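Local structure of D-glycerate 3-kinase (6CKG) at residues A25-S30 with I245-Q250; V95-S100 with P105-R110; Q123-L128 with E239-Q244; G17-Q22 with R322-T327; S226-I231 with Y295-D300. The protein probably phosphorylates D-glycerate at its 3-hydroxyl with ATP, as a kinase of the P-loop fold. All coordinates share one frame; numbering follows the deposited sequence.

Interaction 1 (A25-S30 with I245-Q250)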
# COMPACT_ATOMS: atom_id res chain seq x y z
N ALA A 25 -4.56 -16.64 5.08
CA ALA A 25 -5.95 -17.10 5.04
C ALA A 25 -6.45 -17.44 6.44
O ALA A 25 -7.57 -17.07 6.81
CB ALA A 25 -6.08 -18.32 4.12
N GLY A 26 -5.65 -18.18 7.22
CA GLY A 26 -6.06 -18.49 8.58
C GLY A 26 -6.36 -17.24 9.39
O GLY A 26 -7.36 -17.16 10.10
N PHE A 27 -5.50 -16.23 9.25
CA PHE A 27 -5.66 -14.94 9.93
C PHE A 27 -6.89 -14.18 9.44
O PHE A 27 -7.66 -13.64 10.25
CB PHE A 27 -4.39 -14.11 9.71
CG PHE A 27 -4.46 -12.69 10.25
CD1 PHE A 27 -4.26 -12.44 11.60
CD2 PHE A 27 -4.68 -11.62 9.39
CE1 PHE A 27 -4.31 -11.13 12.09
CE2 PHE A 27 -4.73 -10.31 9.89
CZ PHE A 27 -4.54 -10.07 11.24
N VAL A 28 -7.10 -14.12 8.12
CA VAL A 28 -8.31 -13.48 7.60
C VAL A 28 -9.57 -14.19 8.12
O VAL A 28 -10.54 -13.54 8.52
CB VAL A 28 -8.28 -13.44 6.06
CG1 VAL A 28 -9.62 -13.05 5.52
CG2 VAL A 28 -7.20 -12.42 5.60
N LEU A 29 -9.57 -15.52 8.10
CA LEU A 29 -10.76 -16.25 8.55
C LEU A 29 -11.04 -16.01 10.03
O LEU A 29 -12.20 -15.85 10.43
CB LEU A 29 -10.59 -17.75 8.28
CG LEU A 29 -10.64 -18.17 6.82
CD1 LEU A 29 -10.02 -19.55 6.63
CD2 LEU A 29 -12.08 -18.17 6.36
N SER A 30 -9.99 -15.98 10.86
CA SER A 30 -10.18 -15.73 12.28
C SER A 30 -10.62 -14.29 12.53
O SER A 30 -11.51 -14.04 13.36
CB SER A 30 -8.87 -16.05 13.03
OG SER A 30 -8.71 -15.23 14.17
N ILE A 245 -9.61 0.74 8.03
CA ILE A 245 -9.03 -0.60 8.02
C ILE A 245 -9.27 -1.29 9.36
O ILE A 245 -9.01 -0.72 10.43
CB ILE A 245 -7.53 -0.52 7.69
CG1 ILE A 245 -7.34 0.11 6.30
CG2 ILE A 245 -6.87 -1.87 7.83
CD1 ILE A 245 -5.87 0.32 5.90
N ASP A 246 -9.73 -2.55 9.30
CA ASP A 246 -10.06 -3.32 10.50
C ASP A 246 -8.89 -4.15 11.01
O ASP A 246 -8.70 -4.27 12.23
CB ASP A 246 -11.23 -4.27 10.21
CG ASP A 246 -12.48 -3.54 9.79
OD1 ASP A 246 -12.83 -2.53 10.43
OD2 ASP A 246 -13.12 -3.95 8.80
N CYS A 247 -8.11 -4.76 10.13
CA CYS A 247 -6.98 -5.59 10.54
C CYS A 247 -5.90 -5.46 9.47
O CYS A 247 -6.12 -4.86 8.42
CB CYS A 247 -7.43 -7.05 10.77
SG CYS A 247 -8.04 -7.86 9.26
N PHE A 248 -4.73 -6.02 9.74
CA PHE A 248 -3.58 -5.64 8.93
C PHE A 248 -2.62 -6.81 8.76
O PHE A 248 -2.34 -7.54 9.72
CB PHE A 248 -2.83 -4.45 9.57
CG PHE A 248 -2.13 -3.54 8.57
CD1 PHE A 248 -0.92 -3.90 8.01
CD2 PHE A 248 -2.68 -2.31 8.22
CE1 PHE A 248 -0.25 -3.05 7.11
CE2 PHE A 248 -2.02 -1.45 7.32
CZ PHE A 248 -0.80 -1.83 6.77
N VAL A 249 -2.09 -6.94 7.55
CA VAL A 249 -1.06 -7.92 7.22
C VAL A 249 0.13 -7.16 6.65
O VAL A 249 -0.04 -6.38 5.70
CB VAL A 249 -1.56 -8.97 6.22
CG1 VAL A 249 -0.44 -9.97 5.87
CG2 VAL A 249 -2.80 -9.71 6.77
N GLN A 250 1.32 -7.39 7.20
CA GLN A 250 2.51 -6.69 6.73
C GLN A 250 3.61 -7.69 6.36
O GLN A 250 3.87 -8.63 7.10
CB GLN A 250 3.03 -5.70 7.78
CG GLN A 250 4.39 -5.11 7.42
CD GLN A 250 4.93 -4.17 8.50
OE1 GLN A 250 5.06 -4.55 9.66
NE2 GLN A 250 5.25 -2.94 8.11
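The ring of F27 reaches from helix 19-38 to strand 247-253 and touches three consecutive residues, C247, F248 and V249. The tight part lies along one side of the ring. Its CD2 and CE2 atoms both sit 3.7 Å from V249 CG2. F27 CE2 is equally close, at 3.7 Å, to the backbone oxygen O of F248. The ring and the valine pass alongside each other, pointing in opposite directions. F27 holds CG anti to its own backbone N (chi1 174°), and this sends the ring out from the helix to the strand. V249 turns CG2 to the ring, while CG1 makes no close approach to it.

The sulfur side is looser. C247 SG comes within 4.2 Å of F27 CE2, and it lies 5.2 Å from the centroid of the F27 ring. It approaches obliquely, 56° off the ring normal, in a cysteine sulfur-aromatic contact. Further out, G26 and S30 lie on the solvent side of the helix and do not meet the strand.

The three strand residues are buried, but F27 keeps some exposure. Neighbours add to it: T24 touches V249, and Q31 touches C247. The backbone of C247 is bonded to V49 and G51 of strand 48-53.

The axes of helix segment 25-30 and strand segment 247-250 come within 10.1 Å and run nearly antiparallel, at 173°. A helix lying along a central strand in the parallel part of a mixed sheet in this way is characteristic of alpha/beta folds, here the P-loop kinase fold with strand order 2-3-1-4-5.

Interaction 2 (V95-S100 with P105-R110)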
# COMPACT_ATOMS: atom_id res chain seq x y z
N VAL A 95 -0.22 16.48 -13.03
CA VAL A 95 0.49 17.61 -13.64
C VAL A 95 0.25 18.87 -12.82
O VAL A 95 1.18 19.64 -12.56
CB VAL A 95 0.06 17.77 -15.11
CG1 VAL A 95 0.54 19.11 -15.69
CG2 VAL A 95 0.60 16.62 -15.93
N LYS A 96 -1.00 19.09 -12.38
CA LYS A 96 -1.30 20.25 -11.55
C LYS A 96 -0.51 20.21 -10.26
O LYS A 96 0.05 21.23 -9.84
CB LYS A 96 -2.80 20.32 -11.25
CG LYS A 96 -3.63 20.81 -12.44
CD LYS A 96 -5.12 20.75 -12.17
CE LYS A 96 -5.91 21.34 -13.36
NZ LYS A 96 -7.35 20.99 -13.31
N LEU A 97 -0.41 19.03 -9.64
CA LEU A 97 0.38 18.87 -8.42
C LEU A 97 1.85 19.18 -8.67
O LEU A 97 2.47 19.93 -7.91
CB LEU A 97 0.20 17.45 -7.86
CG LEU A 97 1.07 17.05 -6.68
CD1 LEU A 97 0.77 17.94 -5.49
CD2 LEU A 97 0.82 15.59 -6.36
N SER A 98 2.42 18.60 -9.73
CA SER A 98 3.82 18.87 -10.04
C SER A 98 4.05 20.36 -10.24
O SER A 98 5.03 20.91 -9.72
CB SER A 98 4.25 18.10 -11.29
OG SER A 98 4.27 16.70 -11.03
N GLN A 99 3.15 21.03 -10.96
CA GLN A 99 3.33 22.45 -11.25
C GLN A 99 3.22 23.32 -10.01
O GLN A 99 3.82 24.39 -9.96
CB GLN A 99 2.29 22.93 -12.26
CG GLN A 99 2.43 22.41 -13.66
CD GLN A 99 1.30 22.89 -14.53
OE1 GLN A 99 0.31 23.44 -14.03
NE2 GLN A 99 1.42 22.69 -15.84
N SER A 100 2.46 22.88 -9.01
CA SER A 100 2.32 23.66 -7.79
C SER A 100 3.48 23.45 -6.82
O SER A 100 3.58 24.19 -5.83
CB SER A 100 0.99 23.30 -7.10
OG SER A 100 1.00 21.98 -6.62
N PRO A 105 11.18 17.19 -5.96
CA PRO A 105 11.36 16.08 -6.90
C PRO A 105 10.47 14.89 -6.62
O PRO A 105 10.18 14.11 -7.53
CB PRO A 105 12.84 15.71 -6.73
CG PRO A 105 13.17 16.17 -5.34
CD PRO A 105 12.40 17.44 -5.17
N LEU A 106 10.06 14.69 -5.36
CA LEU A 106 9.21 13.55 -5.05
C LEU A 106 7.80 13.71 -5.60
O LEU A 106 7.12 12.71 -5.84
CB LEU A 106 9.20 13.31 -3.54
CG LEU A 106 10.57 12.87 -3.01
CD1 LEU A 106 10.56 12.52 -1.49
CD2 LEU A 106 11.06 11.69 -3.85
N LEU A 107 7.34 14.94 -5.83
CA LEU A 107 6.01 15.18 -6.36
C LEU A 107 6.00 15.45 -7.86
O LEU A 107 4.97 15.86 -8.41
CB LEU A 107 5.35 16.34 -5.61
CG LEU A 107 5.19 16.10 -4.10
CD1 LEU A 107 4.74 17.36 -3.38
CD2 LEU A 107 4.20 14.94 -3.85
N ASN A 108 7.12 15.22 -8.55
CA ASN A 108 7.15 15.51 -9.97
C ASN A 108 6.61 14.34 -10.79
O ASN A 108 6.72 14.36 -12.02
CB ASN A 108 8.57 15.90 -10.41
CG ASN A 108 9.54 14.73 -10.41
OD1 ASN A 108 9.17 13.59 -10.10
ND2 ASN A 108 10.78 15.00 -10.78
N GLY A 109 6.04 13.35 -10.13
CA GLY A 109 5.39 12.21 -10.77
C GLY A 109 4.75 11.36 -9.69
O GLY A 109 4.92 11.62 -8.50
N ARG A 110 4.03 10.33 -10.13
CA ARG A 110 3.31 9.46 -9.20
C ARG A 110 4.26 8.76 -8.23
O ARG A 110 5.43 8.52 -8.52
CB ARG A 110 2.52 8.38 -9.97
CG ARG A 110 3.41 7.32 -10.60
CD ARG A 110 2.62 6.41 -11.55
NE ARG A 110 3.44 5.28 -11.99
CZ ARG A 110 3.80 5.03 -13.24
NH1 ARG A 110 3.40 5.82 -14.23
NH2 ARG A 110 4.56 3.98 -13.51
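The flat group at this contact is the carbonyl of L107, and S98 OG meets it in its own plane, on a lone pair of the oxygen. The arrangement is helix 91-100 with the loop that follows folding back beside it, at the surface of the P-loop kinase domain. S98 OG donates to L107 O at 2.8 Å, with a C=O...donor angle of 136°. S98 is turned so that OG stands beside its own backbone N (chi1 -67°), and this aims the hydroxyl across at the loop. Q94, one turn earlier in the helix, bonds S98 OG through NE2, and the same NE2 makes a weak bond to L107 O. Serine, glutamine and carbonyl thus share one small polar cluster.

Beside it is a looser apolar contact. L97 CD2 faces L107 CD2 at 4.3 Å. L107 is buried, and I231 and N234 of helix 225-236 also touch it.

R290 holds the loop further along: NH2 bonds R110 O, and NH1 makes weak bonds to L106 O and G109 O.

The loop runs on past the serine at close range, and the hydroxyl also abuts its backbone: S98 OG lies 3.3 Å from N108 CA.

Interaction 3 (Q123-L128 with E239-Q244)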
# COMPACT_ATOMS: atom_id res chain seq x y z
N GLN A 123 -14.28 7.49 -1.25
CA GLN A 123 -15.57 7.12 -1.83
C GLN A 123 -15.64 5.62 -2.07
O GLN A 123 -16.66 4.98 -1.76
CB GLN A 123 -15.82 7.90 -3.14
CG GLN A 123 -17.15 7.56 -3.83
CD GLN A 123 -17.35 8.26 -5.19
OE1 GLN A 123 -16.41 8.43 -5.96
NE2 GLN A 123 -18.58 8.66 -5.46
N CYS A 124 -14.59 5.03 -2.63
CA CYS A 124 -14.65 3.61 -2.97
C CYS A 124 -14.66 2.74 -1.73
O CYS A 124 -15.40 1.76 -1.65
CB CYS A 124 -13.49 3.23 -3.89
SG CYS A 124 -13.79 3.86 -5.59
N LEU A 125 -13.85 3.08 -0.73
CA LEU A 125 -13.83 2.27 0.48
C LEU A 125 -15.15 2.38 1.23
O LEU A 125 -15.65 1.38 1.74
CB LEU A 125 -12.64 2.67 1.36
CG LEU A 125 -12.25 1.67 2.46
CD1 LEU A 125 -12.48 0.22 2.02
CD2 LEU A 125 -10.79 1.88 2.82
N ALA A 126 -15.74 3.57 1.29
CA ALA A 126 -17.04 3.69 1.93
C ALA A 126 -18.11 2.92 1.15
O ALA A 126 -18.99 2.28 1.75
CB ALA A 126 -17.44 5.16 2.07
N LYS A 127 -18.03 2.94 -0.18
CA LYS A 127 -18.97 2.17 -0.99
C LYS A 127 -18.84 0.68 -0.70
O LYS A 127 -19.85 -0.02 -0.51
CB LYS A 127 -18.73 2.45 -2.47
CG LYS A 127 -19.86 1.97 -3.40
CD LYS A 127 -21.14 2.76 -3.19
CE LYS A 127 -22.20 2.42 -4.23
NZ LYS A 127 -21.86 2.97 -5.58
N LEU A 128 -17.61 0.15 -0.68
CA LEU A 128 -17.43 -1.26 -0.38
C LEU A 128 -17.93 -1.59 1.02
O LEU A 128 -18.54 -2.65 1.24
CB LEU A 128 -15.97 -1.67 -0.53
CG LEU A 128 -15.43 -1.67 -1.97
CD1 LEU A 128 -13.89 -1.79 -2.01
CD2 LEU A 128 -16.08 -2.76 -2.80
N GLU A 239 -5.06 9.69 6.98
CA GLU A 239 -5.43 9.06 8.24
C GLU A 239 -6.91 8.68 8.28
O GLU A 239 -7.26 7.65 8.88
CB GLU A 239 -5.03 9.97 9.41
CG GLU A 239 -3.53 9.83 9.74
CD GLU A 239 -3.00 10.83 10.77
OE1 GLU A 239 -3.16 12.05 10.56
OE2 GLU A 239 -2.42 10.38 11.78
N VAL A 240 -7.78 9.46 7.65
CA VAL A 240 -9.20 9.07 7.56
C VAL A 240 -9.34 7.74 6.81
O VAL A 240 -10.14 6.88 7.19
CB VAL A 240 -10.01 10.19 6.88
CG1 VAL A 240 -11.39 9.70 6.49
CG2 VAL A 240 -10.12 11.39 7.81
N LEU A 241 -8.54 7.56 5.76
CA LEU A 241 -8.54 6.33 4.99
C LEU A 241 -8.00 5.16 5.81
O LEU A 241 -8.58 4.06 5.81
CB LEU A 241 -7.68 6.52 3.74
CG LEU A 241 -8.08 6.12 2.33
CD1 LEU A 241 -6.83 5.61 1.59
CD2 LEU A 241 -9.23 5.11 2.29
N TRP A 242 -6.87 5.36 6.48
CA TRP A 242 -6.30 4.30 7.31
C TRP A 242 -7.29 3.83 8.37
O TRP A 242 -7.35 2.63 8.70
CB TRP A 242 -5.02 4.76 8.00
CG TRP A 242 -3.84 5.15 7.12
CD1 TRP A 242 -2.74 5.87 7.54
CD2 TRP A 242 -3.60 4.83 5.74
NE1 TRP A 242 -1.85 6.03 6.51
CE2 TRP A 242 -2.35 5.42 5.39
CE3 TRP A 242 -4.30 4.12 4.75
CZ2 TRP A 242 -1.79 5.30 4.13
CZ3 TRP A 242 -3.75 4.02 3.48
CH2 TRP A 242 -2.51 4.62 3.18
N ASP A 243 -8.07 4.77 8.92
CA ASP A 243 -8.98 4.43 10.01
C ASP A 243 -10.14 3.54 9.57
O ASP A 243 -10.88 3.07 10.43
CB ASP A 243 -9.53 5.71 10.65
CG ASP A 243 -8.51 6.42 11.55
OD1 ASP A 243 -7.47 5.81 11.91
OD2 ASP A 243 -8.73 7.60 11.90
N GLN A 244 -10.33 3.34 8.27
CA GLN A 244 -11.34 2.44 7.75
C GLN A 244 -10.88 0.99 7.75
O GLN A 244 -11.70 0.09 7.52
CB GLN A 244 -11.73 2.87 6.34
CG GLN A 244 -12.43 4.23 6.30
CD GLN A 244 -13.93 4.09 6.48
OE1 GLN A 244 -14.40 3.70 7.55
NE2 GLN A 244 -14.69 4.36 5.42
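L125 sets CG anti to its backbone N (chi1 -164°), which extends the branch out of helix 118-129 toward Q244. Q244 directs its CB at the leucine, and the bend at chi2 (-88°) carries the amide round toward A126. The result is a side-by-side contact: the two side chains lie alongside, pointing opposite ways. L125 CD2 lies 3.8 Å from Q244 CB, and L125 CG follows at 4.1 Å.

The closest touch is between two methyl groups. L125 CD2 and L241 CD2 are 3.6 Å apart, and the two leucines cross obliquely. L241 points its CB past the other helix, yet the end of its chain comes back to it. Both of its torsions lie away from the staggered positions, as does chi2 of L125.

Toward solvent the contact thins out. Q244 NE2 passes 4.3 Å from A126 CA, a loose contact. The backbone O of Q244 is bonded by K129 NZ, further along helix 118-129.

On the sheet side, F179 of strand 176-180 touches both L125 and L241, and M82 of strand 79-83 touches L125.

Helix 118-129, helix 239-242 and the residue Q244 after it form one apolar seam against the sheet. Helix 19-38 lies on the opposite side of the sheet. This layering of helices on both faces is that of the alpha-beta-alpha sandwich of P-loop kinases.

Interaction 4 (G17-Q22 with R322-T327)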
# COMPACT_ATOMS: atom_id res chain seq x y z
N GLY A 17 -0.66 -20.61 -2.82
CA GLY A 17 -0.91 -21.87 -2.13
C GLY A 17 0.15 -22.21 -1.09
O GLY A 17 0.05 -23.25 -0.43
N GLY A 18 1.14 -21.34 -0.95
CA GLY A 18 2.26 -21.58 -0.06
C GLY A 18 1.97 -21.18 1.38
O GLY A 18 0.85 -20.87 1.76
N ALA A 19 3.04 -21.19 2.18
CA ALA A 19 2.89 -20.95 3.62
C ALA A 19 2.31 -19.57 3.90
O ALA A 19 1.43 -19.42 4.75
CB ALA A 19 4.24 -21.13 4.32
N MET A 20 2.81 -18.53 3.21
CA MET A 20 2.31 -17.19 3.48
C MET A 20 0.83 -17.07 3.12
O MET A 20 0.05 -16.49 3.89
CB MET A 20 3.12 -16.13 2.72
CG MET A 20 2.70 -14.71 3.10
SD MET A 20 3.62 -13.33 2.34
CE MET A 20 5.26 -13.59 3.02
N VAL A 21 0.42 -17.62 1.97
CA VAL A 21 -0.99 -17.56 1.58
C VAL A 21 -1.85 -18.30 2.60
O VAL A 21 -2.85 -17.76 3.10
CB VAL A 21 -1.18 -18.12 0.16
CG1 VAL A 21 -2.64 -18.52 -0.08
CG2 VAL A 21 -0.73 -17.12 -0.87
N GLN A 22 -1.46 -19.53 2.95
CA GLN A 22 -2.23 -20.32 3.92
C GLN A 22 -2.29 -19.63 5.28
O GLN A 22 -3.34 -19.62 5.93
CB GLN A 22 -1.62 -21.71 4.09
CG GLN A 22 -1.61 -22.55 2.83
CD GLN A 22 -1.17 -23.97 3.11
OE1 GLN A 22 -0.94 -24.35 4.26
NE2 GLN A 22 -1.06 -24.77 2.05
N ARG A 322 12.66 -14.21 0.07
CA ARG A 322 11.24 -14.04 0.34
C ARG A 322 10.66 -15.18 1.16
O ARG A 322 9.44 -15.34 1.23
CB ARG A 322 10.44 -13.87 -0.96
CG ARG A 322 10.94 -12.74 -1.83
CD ARG A 322 10.18 -12.69 -3.15
NE ARG A 322 10.56 -11.54 -3.97
CZ ARG A 322 11.56 -11.54 -4.84
NH1 ARG A 322 11.82 -10.45 -5.55
NH2 ARG A 322 12.30 -12.63 -5.01
N GLU A 323 11.52 -15.96 1.81
CA GLU A 323 11.06 -17.03 2.68
C GLU A 323 10.74 -16.47 4.06
O GLU A 323 11.47 -15.64 4.59
CB GLU A 323 12.13 -18.11 2.79
CG GLU A 323 12.50 -18.73 1.46
CD GLU A 323 13.84 -19.44 1.49
OE1 GLU A 323 14.60 -19.25 2.47
OE2 GLU A 323 14.13 -20.19 0.54
N ILE A 324 9.63 -16.92 4.63
CA ILE A 324 9.27 -16.48 5.97
C ILE A 324 10.32 -16.98 6.95
O ILE A 324 10.61 -18.18 7.01
CB ILE A 324 7.87 -16.97 6.35
CG1 ILE A 324 6.83 -16.32 5.45
CG2 ILE A 324 7.57 -16.69 7.83
CD1 ILE A 324 5.49 -17.01 5.52
N VAL A 325 10.91 -16.07 7.71
CA VAL A 325 11.83 -16.45 8.78
C VAL A 325 11.28 -16.13 10.16
O VAL A 325 11.86 -16.59 11.16
CB VAL A 325 13.22 -15.80 8.59
CG1 VAL A 325 13.88 -16.33 7.32
CG2 VAL A 325 13.10 -14.29 8.54
N GLY A 326 10.20 -15.37 10.26
CA GLY A 326 9.54 -15.16 11.53
C GLY A 326 8.18 -14.52 11.32
O GLY A 326 7.90 -13.92 10.28
N THR A 327 7.32 -14.68 12.33
CA THR A 327 6.04 -14.00 12.34
C THR A 327 5.84 -13.34 13.68
O THR A 327 6.34 -13.81 14.71
CB THR A 327 4.86 -14.95 12.06
OG1 THR A 327 4.82 -15.97 13.07
CG2 THR A 327 4.99 -15.59 10.69
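The shortest polar bond within the two segments is Q22 N to G18 O, 2.9 Å, which closes the first helical turn and so sets out A19 and M20 to meet I324. G18 stands at the N-cap position of helix 19-38.

The contact itself is apolar and small. I324 brings CD1 up to the start of the M20 side chain, 3.8 Å from M20 CB. The same CD1 is 3.8 Å from M20 CA, so the isoleucine tip presses on the base of the methionine. The methionine runs out straight and then bends at chi3 (-64°). That bend turns its methyl toward the isoleucine, with M20 CE 4.0 Å from I324 CG1. The two side chains cross rather than run together. A19 adds a loose edge, its CB lying 4.5 Å from I324 CD1.

Before the strand, R322 turns the other way, into a cation-pi contact with W262. Just after I324, V325 and G326 both face I317 and form a classic beta bulge.

I324 opens strand 324-329, an outermost strand of the mixed sheet. It runs antiparallel to strand 313-318, whose F316 touches both M20 and I324. V21, on another side of the helix, packs on L63, L66 and Y70 of helix 63-75.

Interaction 5 (S226-I231 with Y295-D300)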
# COMPACT_ATOMS: atom_id res chain seq x y z
N SER A 226 12.58 20.54 3.43
CA SER A 226 11.26 20.99 2.98
C SER A 226 10.58 19.97 2.08
O SER A 226 9.36 19.78 2.15
CB SER A 226 11.36 22.35 2.28
OG SER A 226 12.07 22.23 1.06
N THR A 227 11.34 19.29 1.22
CA THR A 227 10.74 18.24 0.41
C THR A 227 10.15 17.14 1.29
O THR A 227 9.02 16.68 1.07
CB THR A 227 11.77 17.64 -0.56
OG1 THR A 227 11.98 18.53 -1.65
CG2 THR A 227 11.28 16.27 -1.12
N LEU A 228 10.89 16.72 2.32
CA LEU A 228 10.40 15.65 3.18
C LEU A 228 9.21 16.09 4.02
O LEU A 228 8.27 15.32 4.22
CB LEU A 228 11.53 15.14 4.09
CG LEU A 228 12.75 14.56 3.36
CD1 LEU A 228 13.89 14.29 4.33
CD2 LEU A 228 12.38 13.29 2.60
N HIS A 229 9.22 17.34 4.50
CA HIS A 229 8.08 17.85 5.27
C HIS A 229 6.80 17.85 4.43
O HIS A 229 5.71 17.58 4.96
CB HIS A 229 8.38 19.25 5.79
CG HIS A 229 9.19 19.29 7.06
ND1 HIS A 229 8.75 18.72 8.23
CD2 HIS A 229 10.37 19.89 7.35
CE1 HIS A 229 9.65 18.93 9.19
NE2 HIS A 229 10.64 19.65 8.68
N SER A 230 6.92 18.19 3.13
CA SER A 230 5.76 18.19 2.24
C SER A 230 5.13 16.80 2.14
O SER A 230 3.91 16.65 2.23
CB SER A 230 6.15 18.70 0.86
OG SER A 230 6.64 20.03 0.93
N ILE A 231 5.96 15.77 1.92
CA ILE A 231 5.41 14.42 1.86
C ILE A 231 4.75 14.05 3.18
O ILE A 231 3.67 13.45 3.22
CB ILE A 231 6.51 13.41 1.47
CG1 ILE A 231 7.18 13.82 0.16
CG2 ILE A 231 5.92 11.98 1.39
CD1 ILE A 231 6.20 13.95 -1.02
N TYR A 295 9.70 4.75 3.31
CA TYR A 295 9.97 3.61 4.19
C TYR A 295 10.74 4.04 5.42
O TYR A 295 10.40 3.65 6.55
CB TYR A 295 10.75 2.52 3.44
CG TYR A 295 9.97 1.76 2.37
CD1 TYR A 295 9.15 0.70 2.70
CD2 TYR A 295 10.11 2.09 1.03
CE1 TYR A 295 8.45 -0.01 1.72
CE2 TYR A 295 9.41 1.39 0.04
CZ TYR A 295 8.59 0.35 0.39
OH TYR A 295 7.92 -0.34 -0.60
N GLU A 296 11.80 4.83 5.23
CA GLU A 296 12.66 5.24 6.34
C GLU A 296 11.89 6.06 7.38
O GLU A 296 12.05 5.85 8.59
CB GLU A 296 13.86 6.03 5.82
CG GLU A 296 14.81 5.21 4.95
CD GLU A 296 15.92 6.04 4.33
OE1 GLU A 296 16.13 7.18 4.77
OE2 GLU A 296 16.60 5.53 3.42
N LEU A 297 11.05 6.99 6.93
CA LEU A 297 10.40 7.95 7.82
C LEU A 297 9.08 7.46 8.40
O LEU A 297 8.75 7.79 9.54
CB LEU A 297 10.15 9.26 7.09
CG LEU A 297 11.37 10.09 6.72
CD1 LEU A 297 10.91 11.34 6.01
CD2 LEU A 297 12.17 10.44 7.97
N PHE A 298 8.27 6.74 7.62
CA PHE A 298 6.85 6.58 7.93
C PHE A 298 6.41 5.15 8.17
O PHE A 298 5.27 4.93 8.60
CB PHE A 298 5.99 7.14 6.78
CG PHE A 298 6.36 8.52 6.35
CD1 PHE A 298 6.53 9.55 7.27
CD2 PHE A 298 6.53 8.80 5.00
CE1 PHE A 298 6.85 10.83 6.85
CE2 PHE A 298 6.86 10.06 4.58
CZ PHE A 298 7.03 11.08 5.51
N GLN A 299 7.25 4.16 7.87
CA GLN A 299 6.82 2.77 7.96
C GLN A 299 6.45 2.38 9.39
O GLN A 299 5.60 1.50 9.59
CB GLN A 299 7.93 1.87 7.43
CG GLN A 299 7.57 0.42 7.24
CD GLN A 299 8.72 -0.34 6.63
OE1 GLN A 299 8.52 -1.17 5.73
NE2 GLN A 299 9.93 -0.06 7.08
N ASP A 300 7.06 3.01 10.40
CA ASP A 300 6.78 2.59 11.77
C ASP A 300 5.38 2.97 12.22
O ASP A 300 4.88 2.37 13.18
CB ASP A 300 7.81 3.18 12.74
CG ASP A 300 9.21 2.69 12.46
OD1 ASP A 300 9.40 1.46 12.31
OD2 ASP A 300 10.13 3.54 12.36
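I231 and F298 form the closer of two apolar pairs that join helix 225-236 to helix 281-298. I231 CG2 lies 3.8 Å from F298 CE2, approaching the ring obliquely. The second pair is L228 CD2 and L297 CD1, 4.2 Å apart. In both pairs the side chains cross at about a right angle. All four residues are buried.

One face of the F298 ring has its chain neighbour against it: L297 CB lies 3.6 Å above the plane, offset toward the rim. F298 holds CG beside its backbone N (chi1 -50°), which sends the ring across to I231. N232 and L235 of helix 225-236 also touch F298.

Further out, polar groups meet the backbone. F298 shares a backbone hydrogen bond with G187, and L297 O is bonded by K197 NZ.

The contact lies between helix 225-236 and the C-terminal part of helix 281-298. Y198 of helix 191-204 touches L228, and on the far flank Y295 reaches Q53 of strand 48-53.

How the interactions relate
Interactions 1 and 5 are buried, interaction 3 is partly buried, and interactions 2 and 4 lie at the surface. Interactions 1 and 4 share helix 19-38 and reach the same sheet, one at a central strand, the other at its edge. Interactions 1 and 3 adjoin through 239-250. Interaction 2 joins interaction 5 directly: L106 CD1 lies 3.8 Å from T227 CG2, so loop 105-110 packs on helix 225-236. The chemistry follows the place. Interaction 2 alone has a hydrogen bond between its segments. Interaction 1 sets a ring against a cysteine sulfur, a carbonyl and a valine; 3 and 4 are aliphatic; 5 pairs two leucines, and an isoleucine with a phenylalanine.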